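Local coordinates for protein 4-alpha-glucanotransferase (Corynebacterium glutamicum, PDB 5B68) that is an amylomaltase, or disproportionating enzyme, a bacterial glucanotransferase whose beta/alpha-barrel core carries a helical insertion and is accompanied by an N-terminal beta sandwich, at residues E225-T230 with D333-Q338; E251-F256 with R298-M303. All coordinates share one frame; numbering follows the deposited sequence.

Both contacts lie in the long, mainly helical excursion that the chain makes between barrel strands 215-218 and 382-387. After strand 215-218 it enters a loop whose early part, 225-230, is the first half of contact 1; farther on, 251-256 is the first half of contact 2. Helix 261-277 follows, then helix 286-301, whose last residues and the two after them make up 298-303 and close the shorter loop. Helix 307-338 comes next, and its last turn, 333-338, returns to 225-230. Contact 2 therefore falls wholly within the span of contact 1. Their centres are 21 Å apart, and together they tie one loop to two consecutive helices.

Contact 1: E225-T230 with D333-Q338; sequences EPLPPT and DRETAQ
R334 and E225 cross at a slant, carbon against guanidinium rather than charge against charge. E225 CG is the nearest atom, 3.7 Å from R334 NH1, and the carboxylate and guanidinium planes stand 48° apart. The carboxylate turns to its own loop, where OE1 accepts the backbone N-H of E231. P226 meets the same arginine at about a right angle: its CG lies 4.1 Å from R334 CB, while its CD sits over one face of the guanidinium, off toward the rim and 4.1 Å from NH1. The arginine chain is bent at chi2 (-88°, setting CD) and again at chi3, and its guanidinium ends against E225 and P226.

Q338, one turn later on the helix, meets the same guanidinium. Its OE1 receives two weak bonds, from R334 NE at 2.7 Å and from R334 NH1 at 2.6 Å; one amide oxygen thus faces two guanidinium nitrogens, neither bond straight. The remaining amide branch faces the loop through a water, which accepts from Q338 NE2 at 3.1 Å and donates to L227 O at 2.9 Å. L227 and Q338 run past each other in opposite directions, L227 CD2 lying 3.9 Å from Q338 OE1. The same CD2 also packs on the helix backbone at CA of E335, whose carboxylate is held by Y356 of helix 349-376.

No direct hydrogen bond joins the two segments, which meet through loop carbons set against the guanidinium, the amide and the helix backbone, and through the water bridge. The loop also touches helix 286-301, where P228 packs on N287 and A291. The arrangement is that of a proline-rich loop, with a cis peptide between P228 and P229, laid against the C-terminal turn of helix 307-338, near the surface of the helical insertion between two strands of the beta/alpha barrel.

Contact 2: E251-F256 with R298-M303; sequences EDIPEF and RAIFEM
F256 N donates to I253 O at 2.9 Å, a bond three residues back that closes a tight turn and brings the side chains of both residues to I300. I300 meets them with its longer branch: I300 CD1 lies 3.7 Å from I253 CD1 and 4.0 Å from F256 CD1. The isoleucine side chains cross at a slant, methyl against methyl. Toward F256 the I300 methyl comes to the edge of the ring, close to its plane, so it adjoins the rim and not a face. One face of that ring is taken by its own segment, with E251 CA 3.9 Å above the plane and over its centre. F256 CG is anti to the backbone N (chi1 175°), and the ring edge reaches I300 although the residue's CB points away from the helix. The ring also touches R264 and I267 of helix 261-277.

The shorter branch of I300 serves a second neighbour, CG2 standing 3.8 Å from E255 CB. E255 takes part through CB and its backbone O: beyond CG the chain bends at chi2 (71°), and the carboxylate goes to a salt bridge with R309 of helix 307-338. M303 completes the group. Its CG comes 3.6 Å from E255 O and its CB 4.0 Å from E255 CB, while the end of its side chain leads away from 251-256; the M303 side chain also touches Q258 and L259. M303 N is itself bonded to I300 O at 3.0 Å, which keeps the two residues within one turn where the chain leaves the helix region.

No hydrogen bond crosses between the segments. What forms is a small, buried apolar cluster in which a 3-10 turn packs on the last part of helix 286-301 and the residues after it, within the helical insertion that follows the second strand of the beta/alpha barrel.

Contact 1: E225-T230 with D333-Q338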
loop_
_atom_site.group_PDB
_atom_site.type_symbol
_atom_site.label_atom_id
_atom_site.label_comp_id
_atom_site.label_asym_id
_atom_site.label_seq_id
_atom_site.Cartn_x
_atom_site.Cartn_y
_atom_site.Cartn_z
ATOM N N GLU A 225 -1.390 3.032 16.086
ATOM C CA GLU A 225 -1.545 2.811 17.508
ATOM C C GLU A 225 -3.002 2.859 17.960
ATOM O O GLU A 225 -3.752 3.666 17.471
ATOM C CB GLU A 225 -0.710 3.837 18.266
ATOM C CG GLU A 225 0.781 3.698 18.025
ATOM C CD GLU A 225 1.296 4.501 16.841
ATOM O OE1 GLU A 225 0.490 5.105 16.130
ATOM O OE2 GLU A 225 2.511 4.512 16.615
ATOM N N PRO A 226 -3.398 1.962 18.864
ATOM C CA PRO A 226 -4.764 1.858 19.288
ATOM C C PRO A 226 -5.223 2.934 20.253
ATOM O O PRO A 226 -6.427 2.993 20.545
ATOM C CB PRO A 226 -4.814 0.489 20.002
ATOM C CG PRO A 226 -3.435 0.284 20.517
ATOM C CD PRO A 226 -2.493 1.058 19.610
ATOM N N LEU A 227 -4.319 3.761 20.758
ATOM C CA LEU A 227 -4.686 4.956 21.513
ATOM C C LEU A 227 -3.583 5.983 21.324
ATOM O O LEU A 227 -2.498 5.611 20.972
ATOM C CB LEU A 227 -4.929 4.656 22.990
ATOM C CG LEU A 227 -3.777 4.152 23.834
ATOM C CD1 LEU A 227 -4.219 3.971 25.275
ATOM C CD2 LEU A 227 -3.234 2.853 23.289
ATOM N N PRO A 228 -3.838 7.259 21.553
ATOM C CA PRO A 228 -2.803 8.272 21.330
ATOM C C PRO A 228 -1.658 8.124 22.319
ATOM O O PRO A 228 -1.933 7.599 23.372
ATOM C CB PRO A 228 -3.523 9.590 21.590
ATOM C CG PRO A 228 -4.894 9.264 22.013
ATOM C CD PRO A 228 -5.039 7.803 22.190
ATOM N N PRO A 229 -0.350 8.562 22.016
ATOM C CA PRO A 229 -0.192 9.230 20.715
ATOM C C PRO A 229 -0.107 8.298 19.522
ATOM O O PRO A 229 0.366 7.194 19.656
ATOM C CB PRO A 229 1.120 9.985 20.857
ATOM C CG PRO A 229 1.959 9.057 21.600
ATOM C CD PRO A 229 1.050 8.579 22.681
ATOM N N THR A 230 -0.531 8.780 18.360
ATOM C CA THR A 230 -0.660 7.946 17.170
ATOM C C THR A 230 0.154 8.575 16.001
ATOM O O THR A 230 0.398 9.785 15.989
ATOM C CB THR A 230 -2.154 7.644 16.864
ATOM O OG1 THR A 230 -2.229 6.564 15.925
ATOM C CG2 THR A 230 -2.885 8.868 16.341
ATOM N N ASP A 333 -3.327 -5.433 24.984
ATOM C CA ASP A 333 -2.061 -5.449 25.691
ATOM C C ASP A 333 -1.349 -4.093 25.700
ATOM O O ASP A 333 -0.732 -3.757 26.725
ATOM C CB ASP A 333 -1.120 -6.507 25.151
ATOM C CG ASP A 333 -1.568 -7.916 25.489
ATOM O OD1 ASP A 333 -2.402 -8.079 26.415
ATOM O OD2 ASP A 333 -1.108 -8.830 24.777
ATOM N N ARG A 334 -1.367 -3.378 24.578
ATOM C CA ARG A 334 -0.760 -2.059 24.488
ATOM C C ARG A 334 -1.476 -1.039 25.362
ATOM O O ARG A 334 -0.864 -0.247 26.035
ATOM C CB ARG A 334 -0.736 -1.580 23.036
ATOM C CG ARG A 334 0.475 -2.074 22.258
ATOM C CD ARG A 334 1.657 -1.129 22.399
ATOM N NE ARG A 334 1.169 0.241 22.340
ATOM C CZ ARG A 334 1.497 1.145 21.422
ATOM N NH1 ARG A 334 0.942 2.341 21.472
ATOM N NH2 ARG A 334 2.373 0.869 20.478
ATOM N N GLU A 335 -2.790 -1.080 25.336
ATOM C CA GLU A 335 -3.599 -0.219 26.168
ATOM C C GLU A 335 -3.258 -0.451 27.668
ATOM O O GLU A 335 -3.065 0.485 28.456
ATOM C CB GLU A 335 -5.099 -0.437 25.945
ATOM C CG GLU A 335 -5.927 0.321 26.975
ATOM C CD GLU A 335 -7.414 0.308 26.805
ATOM O OE1 GLU A 335 -8.099 0.680 27.777
ATOM O OE2 GLU A 335 -7.944 -0.067 25.753
ATOM N N THR A 336 -3.249 -1.714 28.067
ATOM C CA THR A 336 -2.997 -2.042 29.490
ATOM C C THR A 336 -1.603 -1.610 29.968
ATOM O O THR A 336 -1.468 -1.143 31.093
ATOM C CB THR A 336 -3.238 -3.521 29.702
ATOM O OG1 THR A 336 -4.605 -3.813 29.322
ATOM C CG2 THR A 336 -2.929 -3.862 31.155
ATOM N N ALA A 337 -0.581 -1.773 29.121
ATOM C CA ALA A 337 0.796 -1.353 29.388
ATOM C C ALA A 337 0.960 0.158 29.515
ATOM O O ALA A 337 1.831 0.600 30.271
ATOM C CB ALA A 337 1.741 -1.867 28.304
ATOM N N GLN A 338 0.161 0.929 28.751
ATOM C CA GLN A 338 0.228 2.406 28.747
ATOM C C GLN A 338 -0.699 3.050 29.741
ATOM O O GLN A 338 -0.491 4.202 30.085
ATOM C CB GLN A 338 -0.114 2.982 27.363
ATOM C CG GLN A 338 0.993 2.744 26.368
ATOM C CD GLN A 338 0.577 3.104 24.948
ATOM O OE1 GLN A 338 0.544 2.231 24.088
ATOM N NE2 GLN A 338 0.244 4.389 24.702
HETATM O O HOH W 1 0.288 5.048 21.672
#

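Contact 2: E251-F256 with R298-M303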
loop_
_atom_site.group_PDB
_atom_site.type_symbol
_atom_site.label_atom_id
_atom_site.label_comp_id
_atom_site.label_asym_id
_atom_site.label_seq_id
_atom_site.Cartn_x
_atom_site.Cartn_y
_atom_site.Cartn_z
ATOM N N GLU A 251 -21.257 9.378 15.820
ATOM C CA GLU A 251 -22.686 9.676 15.685
ATOM C C GLU A 251 -23.427 8.815 14.659
ATOM O O GLU A 251 -24.639 8.671 14.753
ATOM C CB GLU A 251 -22.956 11.184 15.417
ATOM C CG GLU A 251 -22.395 12.142 16.465
ATOM C CD GLU A 251 -21.002 12.652 16.178
ATOM O OE1 GLU A 251 -20.229 12.025 15.346
ATOM O OE2 GLU A 251 -20.661 13.688 16.788
ATOM N N ASP A 252 -22.706 8.205 13.707
ATOM C CA ASP A 252 -23.353 7.288 12.747
ATOM C C ASP A 252 -23.519 5.849 13.242
ATOM O O ASP A 252 -24.182 5.020 12.582
ATOM C CB ASP A 252 -22.497 7.236 11.439
ATOM C CG ASP A 252 -22.543 8.518 10.640
ATOM O OD1 ASP A 252 -23.337 9.432 10.965
ATOM O OD2 ASP A 252 -21.751 8.643 9.693
ATOM N N ILE A 253 -22.987 5.531 14.420
ATOM C CA ILE A 253 -23.130 4.173 14.908
ATOM C C ILE A 253 -24.612 3.988 15.362
ATOM O O ILE A 253 -25.084 4.776 16.173
ATOM C CB ILE A 253 -22.160 3.873 16.065
ATOM C CG1 ILE A 253 -20.675 4.132 15.733
ATOM C CG2 ILE A 253 -22.373 2.425 16.527
ATOM C CD1 ILE A 253 -19.762 4.312 16.948
ATOM N N PRO A 254 -25.330 2.967 14.885
ATOM C CA PRO A 254 -26.734 2.873 15.300
ATOM C C PRO A 254 -26.936 2.885 16.833
ATOM O O PRO A 254 -27.876 3.517 17.305
ATOM C CB PRO A 254 -27.189 1.534 14.718
ATOM C CG PRO A 254 -26.408 1.451 13.437
ATOM C CD PRO A 254 -25.048 2.001 13.791
ATOM N N GLU A 255 -26.025 2.286 17.579
ATOM C CA GLU A 255 -26.187 2.185 19.045
ATOM C C GLU A 255 -25.898 3.523 19.756
ATOM O O GLU A 255 -26.234 3.675 20.954
ATOM C CB GLU A 255 -25.316 1.059 19.645
ATOM C CG GLU A 255 -25.787 -0.376 19.353
ATOM C CD GLU A 255 -25.570 -0.768 17.901
ATOM O OE1 GLU A 255 -24.565 -0.272 17.322
ATOM O OE2 GLU A 255 -26.381 -1.512 17.309
ATOM N N PHE A 256 -25.288 4.494 19.053
ATOM C CA PHE A 256 -25.078 5.851 19.568
ATOM C C PHE A 256 -26.393 6.424 20.113
ATOM O O PHE A 256 -26.435 7.082 21.182
ATOM C CB PHE A 256 -24.584 6.788 18.462
ATOM C CG PHE A 256 -24.459 8.228 18.887
ATOM C CD1 PHE A 256 -23.327 8.665 19.516
ATOM C CD2 PHE A 256 -25.491 9.125 18.653
ATOM C CE1 PHE A 256 -23.213 9.982 19.921
ATOM C CE2 PHE A 256 -25.381 10.445 19.057
ATOM C CZ PHE A 256 -24.244 10.865 19.697
ATOM N N ARG A 298 -16.037 3.757 23.919
ATOM C CA ARG A 298 -16.086 2.950 25.154
ATOM C C ARG A 298 -17.472 3.018 25.758
ATOM O O ARG A 298 -18.013 1.983 26.162
ATOM C CB ARG A 298 -14.971 3.334 26.145
ATOM C CG ARG A 298 -13.618 2.795 25.746
ATOM C CD ARG A 298 -12.602 2.990 26.839
ATOM N NE ARG A 298 -12.249 4.390 26.990
ATOM C CZ ARG A 298 -11.209 5.012 26.416
ATOM N NH1 ARG A 298 -10.377 4.382 25.590
ATOM N NH2 ARG A 298 -11.009 6.295 26.691
ATOM N N ALA A 299 -18.101 4.188 25.755
ATOM C CA ALA A 299 -19.510 4.267 26.172
ATOM C C ALA A 299 -20.498 3.569 25.250
ATOM O O ALA A 299 -21.429 2.901 25.692
ATOM C CB ALA A 299 -19.903 5.724 26.421
ATOM N N ILE A 300 -20.337 3.687 23.931
ATOM C CA ILE A 300 -21.351 3.061 23.081
ATOM C C ILE A 300 -21.210 1.538 23.135
ATOM O O ILE A 300 -22.170 0.806 22.840
ATOM C CB ILE A 300 -21.168 3.529 21.614
ATOM C CG1 ILE A 300 -21.414 5.050 21.493
ATOM C CG2 ILE A 300 -22.081 2.763 20.661
ATOM C CD1 ILE A 300 -20.787 5.697 20.275
ATOM N N PHE A 301 -19.979 1.067 23.427
ATOM C CA PHE A 301 -19.707 -0.383 23.462
ATOM C C PHE A 301 -20.597 -1.083 24.487
ATOM O O PHE A 301 -20.979 -2.269 24.296
ATOM C CB PHE A 301 -18.263 -0.635 23.776
ATOM C CG PHE A 301 -17.873 -2.115 23.827
ATOM C CD1 PHE A 301 -18.013 -2.936 22.706
ATOM C CD2 PHE A 301 -17.321 -2.663 24.994
ATOM C CE1 PHE A 301 -17.623 -4.264 22.753
ATOM C CE2 PHE A 301 -16.912 -3.998 25.040
ATOM C CZ PHE A 301 -17.055 -4.793 23.925
ATOM N N GLU A 302 -20.927 -0.349 25.560
ATOM C CA GLU A 302 -21.878 -0.860 26.595
ATOM C C GLU A 302 -23.314 -1.044 26.139
ATOM O O GLU A 302 -24.086 -1.712 26.818
ATOM C CB GLU A 302 -21.898 0.054 27.813
ATOM C CG GLU A 302 -20.598 0.220 28.562
ATOM C CD GLU A 302 -19.999 -1.086 29.084
ATOM O OE1 GLU A 302 -18.775 -1.273 28.913
ATOM O OE2 GLU A 302 -20.743 -1.928 29.658
ATOM N N MET A 303 -23.725 -0.410 25.042
ATOM C CA MET A 303 -25.117 -0.462 24.632
ATOM C C MET A 303 -25.427 -1.798 24.032
ATOM O O MET A 303 -24.590 -2.354 23.328
ATOM C CB MET A 303 -25.428 0.594 23.570
ATOM C CG MET A 303 -25.274 2.028 24.017
ATOM S SD MET A 303 -26.471 2.458 25.348
ATOM C CE MET A 303 -25.306 2.456 26.687
#